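Methyltransferase 1 (Methanosarcina barkeri, PDB 2I2X) catalyses methyl transfer from methanol to the cob(I)amide carried by its partner MtaC, a zinc-dependent step of methanogenesis from methanol. Local coordinates at the interface of chains A and C and the interface of chains A and B. Coordinates in Å, arbitrary orientation; residue numbers count along the deposited sequence, not the author numbering. Chains: chain A/B, Methyltransferase 1; chain C, Methyltransferase 1.

Contact 1: the interface of chains A and C. Residues chain A 177-178; chain C 99, 103.
A loop of chain A just past helix 169-176, holding A:Leu177 and A:Arg178, lies against helix 95-113 of chain C, where C:Met99 and C:Asp103 stand one turn apart. A:Arg178 and C:Asp103 form a salt bridge that is also a hydrogen bond: NE of A:Arg178 donates to carboxylate oxygen OD2 of C:Asp103 at 2.9 Å, 168° at the hydrogen. OD2 receives it with its syn lone pair, and the acceptor lies in the guanidinium plane. Guanidinium and carboxylate are nearly coplanar, 10° apart, yet the pairing is lopsided, since NH2 of A:Arg178 stays 3.7 Å from OD1 of C:Asp103. The arginine gets there with its chain extended from CG to NE (chi2 174°), meeting the aspartate side chain at about a right angle. C:Asp103 is poorly ordered, which limits confidence in the exact bond geometry. One turn earlier, C:Met99 sets its CB 3.3 Å from the backbone O of A:Leu177, and its chain, bent at chi2 and chi3, brings CE to 4.1 Å from CG of A:Leu177. A methionine in place of A:Arg178 would probably leave the carboxylate of C:Asp103 without its cationic mate and the loop less firmly tied to the helix. The patch helps dock MtaB on the N-terminal helical part of the corrinoid protein MtaC, within their heterotetramer.

Contact 2: the interface of chains A and B. Residues chain A 355-356, 358-359; chain B 339, 342-343, 346.
A:Leu355 of helix 349-361 lays its side chain against B:Ala343, near the end of helix 325-345 in the other MtaB copy. Its CD1 is 3.9 Å from CA of B:Ala343, while CG and CD2 face the alanine's CB, so the leucine fork rests on a small residue, which probably helps the helices come near. The same CD1 also passes OG1 of B:Thr346 at 3.4 Å, the two side chains sliding by each other in opposite directions.

B:Thr342 is inserted between A:Leu355 and A:Ser359, residues one turn apart. Its two branches do different work. The methyl CG2, anti to the backbone N while OG1 sits beside that N (chi1 -56°), points at A:Leu358 and lies 3.8 Å from CB of that leucine, the side chains crossing obliquely. The hydroxyl OG1 is turned towards the backbone of A:Ser359, 3.3 Å from its CA, a van der Waals approach.

A:Leu358 extends beyond this threonine because its CG is anti to the backbone N (chi1 -176°). Its CD2 thereby meets CG2 of B:Thr346 tip to tip at 3.6 Å, closing the apolar row on that side. On the other side, A:Met356 and B:Leu339 run side by side and point the same way, with CD1 of the leucine 3.8 Å from CA of the methionine. Most of these separations describe apolar packing of helix 349-361 of chain A on helix 325-345 of chain B and the loop residue B:Thr346 that follows it, and the two-fold symmetry of the interface repeats it with the chains exchanged.

The direction of the methyl CG2 of B:Thr346 that A:Leu358 touches is probably fixed in part by a bond within chain B: the hydroxyl OG1 of B:Thr346 donates to the backbone O of B:Thr342 at 3.0 Å, tilted 29° from the carbonyl plane.

Contact 1: the interface of chains A and C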
ATOM      1  N   LEU A 177     -12.650 -24.012 -16.041  1.00 13.67           N
ATOM      2  CA  LEU A 177     -11.585 -24.235 -17.020  1.00 14.79           C
ATOM      3  C   LEU A 177     -12.135 -24.644 -18.393  1.00 14.81           C
ATOM      4  O   LEU A 177     -11.367 -24.801 -19.330  1.00 14.77           O
ATOM      5  CB  LEU A 177     -10.601 -25.291 -16.506  1.00 14.86           C
ATOM      6  CG  LEU A 177      -9.374 -24.905 -15.658  1.00 16.93           C
ATOM      7  CD1 LEU A 177      -9.285 -23.434 -15.272  1.00 18.15           C
ATOM      8  CD2 LEU A 177      -9.245 -25.779 -14.429  1.00 19.07           C
ATOM      9  N   ARG A 178     -13.459 -24.791 -18.515  1.00 15.01           N
ATOM     10  CA  ARG A 178     -14.048 -25.415 -19.702  1.00 15.16           C
ATOM     11  C   ARG A 178     -15.189 -24.673 -20.343  1.00 15.52           C
ATOM     12  O   ARG A 178     -15.848 -25.218 -21.228  1.00 16.68           O
ATOM     13  CB  ARG A 178     -14.480 -26.865 -19.391  1.00 15.32           C
ATOM     14  CG  ARG A 178     -13.310 -27.705 -18.887  1.00 16.09           C
ATOM     15  CD  ARG A 178     -13.618 -29.124 -18.417  1.00 19.09           C
ATOM     16  NE  ARG A 178     -12.325 -29.822 -18.308  1.00 20.44           N
ATOM     17  CZ  ARG A 178     -11.462 -29.685 -17.297  1.00 20.20           C
ATOM     18  NH1 ARG A 178     -11.747 -28.923 -16.238  1.00 20.25           N
ATOM     19  NH2 ARG A 178     -10.312 -30.329 -17.337  1.00 20.32           N
TER
ATOM     20  N   MET C  99      -7.953 -26.207 -22.771  1.00 36.34           N
ATOM     21  CA  MET C  99      -8.364 -27.296 -21.883  1.00 37.65           C
ATOM     22  C   MET C  99      -9.305 -28.315 -22.545  1.00 38.39           C
ATOM     23  O   MET C  99      -9.111 -29.516 -22.402  1.00 38.00           O
ATOM     24  CB  MET C  99      -9.015 -26.760 -20.605  1.00 37.56           C
ATOM     25  CG  MET C  99      -8.101 -25.999 -19.686  1.00 38.60           C
ATOM     26  SD  MET C  99      -6.632 -26.931 -19.275  1.00 42.40           S
ATOM     27  CE  MET C  99      -7.072 -27.675 -17.708  1.00 42.79           C
ATOM     28  N   ASP C 103      -8.657 -32.227 -23.311  1.00 54.52           N
ATOM     29  CA  ASP C 103      -9.644 -33.262 -22.992  1.00 55.83           C
ATOM     30  C   ASP C 103      -9.922 -34.113 -24.225  1.00 57.40           C
ATOM     31  O   ASP C 103      -9.882 -35.338 -24.166  1.00 57.59           O
ATOM     32  CB  ASP C 103     -10.957 -32.632 -22.530  1.00 55.08           C
ATOM     33  CG  ASP C 103     -10.904 -32.145 -21.107  1.00 53.98           C
ATOM     34  OD1 ASP C 103      -9.889 -32.382 -20.419  1.00 52.02           O
ATOM     35  OD2 ASP C 103     -11.899 -31.521 -20.676  1.00 52.38           O
TER

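Contact 2: the interface of chains A and B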
ATOM      1  N   LEU A 355     -20.503   9.264  -9.387  1.00  6.93           N
ATOM      2  CA  LEU A 355     -19.171   9.515  -9.915  1.00  6.75           C
ATOM      3  C   LEU A 355     -18.341   8.215  -9.783  1.00  6.58           C
ATOM      4  O   LEU A 355     -17.713   7.756 -10.741  1.00  5.52           O
ATOM      5  CB  LEU A 355     -18.525  10.683  -9.165  1.00  7.18           C
ATOM      6  CG  LEU A 355     -18.260  12.101  -9.713  1.00  8.29           C
ATOM      7  CD1 LEU A 355     -18.966  12.473 -10.983  1.00  7.75           C
ATOM      8  CD2 LEU A 355     -18.549  13.124  -8.651  1.00 10.15           C
ATOM      9  N   MET A 356     -18.403   7.596  -8.610  1.00  6.35           N
ATOM     10  CA  MET A 356     -17.694   6.336  -8.365  1.00  6.35           C
ATOM     11  C   MET A 356     -18.169   5.285  -9.346  1.00  6.59           C
ATOM     12  O   MET A 356     -17.361   4.570  -9.920  1.00  6.69           O
ATOM     13  CB  MET A 356     -17.897   5.845  -6.922  1.00  6.15           C
ATOM     14  CG  MET A 356     -17.524   6.876  -5.918  1.00  5.84           C
ATOM     15  SD  MET A 356     -17.870   6.461  -4.216  1.00 10.80           S
ATOM     16  CE  MET A 356     -19.514   5.920  -4.360  1.00 16.13           C
ATOM     17  N   LEU A 358     -19.784   5.714 -12.341  1.00  6.39           N
ATOM     18  CA  LEU A 358     -19.468   6.064 -13.749  1.00  6.75           C
ATOM     19  C   LEU A 358     -17.980   5.861 -14.121  1.00  6.91           C
ATOM     20  O   LEU A 358     -17.644   5.478 -15.270  1.00  6.43           O
ATOM     21  CB  LEU A 358     -19.933   7.498 -14.095  1.00  6.22           C
ATOM     22  CG  LEU A 358     -19.742   7.933 -15.550  1.00  6.29           C
ATOM     23  CD1 LEU A 358     -20.444   6.962 -16.519  1.00  2.97           C
ATOM     24  CD2 LEU A 358     -20.232   9.375 -15.781  1.00  4.91           C
ATOM     25  N   SER A 359     -17.112   6.128 -13.149  1.00  7.08           N
ATOM     26  CA  SER A 359     -15.667   5.853 -13.233  1.00  8.21           C
ATOM     27  C   SER A 359     -15.341   4.518 -13.912  1.00  7.91           C
ATOM     28  O   SER A 359     -14.459   4.421 -14.782  1.00  8.34           O
ATOM     29  CB  SER A 359     -15.089   5.844 -11.813  1.00  8.06           C
ATOM     30  OG  SER A 359     -13.778   5.287 -11.783  1.00 13.72           O
TER
ATOM     31  N   LEU B 339     -11.522   8.833 -10.655  1.00  4.87           N
ATOM     32  CA  LEU B 339     -12.656   9.454  -9.949  1.00  3.76           C
ATOM     33  C   LEU B 339     -12.658  10.940 -10.301  1.00  4.29           C
ATOM     34  O   LEU B 339     -13.678  11.501 -10.701  1.00  3.44           O
ATOM     35  CB  LEU B 339     -12.519   9.266  -8.443  1.00  2.36           C
ATOM     36  CG  LEU B 339     -13.710   9.756  -7.648  1.00  2.34           C
ATOM     37  CD1 LEU B 339     -14.987   8.943  -7.982  1.00  2.00           C
ATOM     38  CD2 LEU B 339     -13.428   9.735  -6.143  1.00  2.00           C
ATOM     39  N   THR B 342     -13.568  11.597 -13.942  1.00  4.20           N
ATOM     40  CA  THR B 342     -15.002  11.434 -14.123  1.00  3.88           C
ATOM     41  C   THR B 342     -15.706  12.697 -13.633  1.00  3.74           C
ATOM     42  O   THR B 342     -16.600  13.213 -14.301  1.00  4.79           O
ATOM     43  CB  THR B 342     -15.554  10.148 -13.399  1.00  4.15           C
ATOM     44  OG1 THR B 342     -14.847   8.993 -13.871  1.00  4.39           O
ATOM     45  CG2 THR B 342     -17.004   9.952 -13.661  1.00  2.00           C
ATOM     46  N   ALA B 343     -15.283  13.245 -12.506  1.00  3.37           N
ATOM     47  CA  ALA B 343     -15.869  14.514 -12.058  1.00  3.46           C
ATOM     48  C   ALA B 343     -15.640  15.652 -13.062  1.00  3.59           C
ATOM     49  O   ALA B 343     -16.540  16.405 -13.350  1.00  4.64           O
ATOM     50  CB  ALA B 343     -15.407  14.888 -10.671  1.00  2.66           C
ATOM     51  N   THR B 346     -17.906  15.314 -16.248  1.00  6.02           N
ATOM     52  CA  THR B 346     -19.323  15.490 -16.004  1.00  6.20           C
ATOM     53  C   THR B 346     -19.621  16.792 -15.303  1.00  6.44           C
ATOM     54  O   THR B 346     -20.750  17.002 -14.848  1.00  6.17           O
ATOM     55  CB  THR B 346     -19.928  14.324 -15.168  1.00  7.07           C
ATOM     56  OG1 THR B 346     -19.344  14.302 -13.851  1.00  7.92           O
ATOM     57  CG2 THR B 346     -19.735  12.985 -15.873  1.00  4.36           C
TER

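The centres of the C-alpha atoms of contact 1 and contact 2 are about 39 Å apart, and no residue or helix is common to them. What they share is chain A, which offers a loop after helix 169-176 to the corrinoid protein in contact 1 and helix 349-361 to the second MtaB copy in contact 2. In these patches, one MtaB subunit meets its two kinds of partner at well separated places, through a salt bridge in contact 1 and mostly aliphatic packing in contact 2. This fits a heterotetramer of two MtaB and two MtaC, in which pairing of the MtaB copies through contact 2 would leave the contact 1 patch available for MtaC.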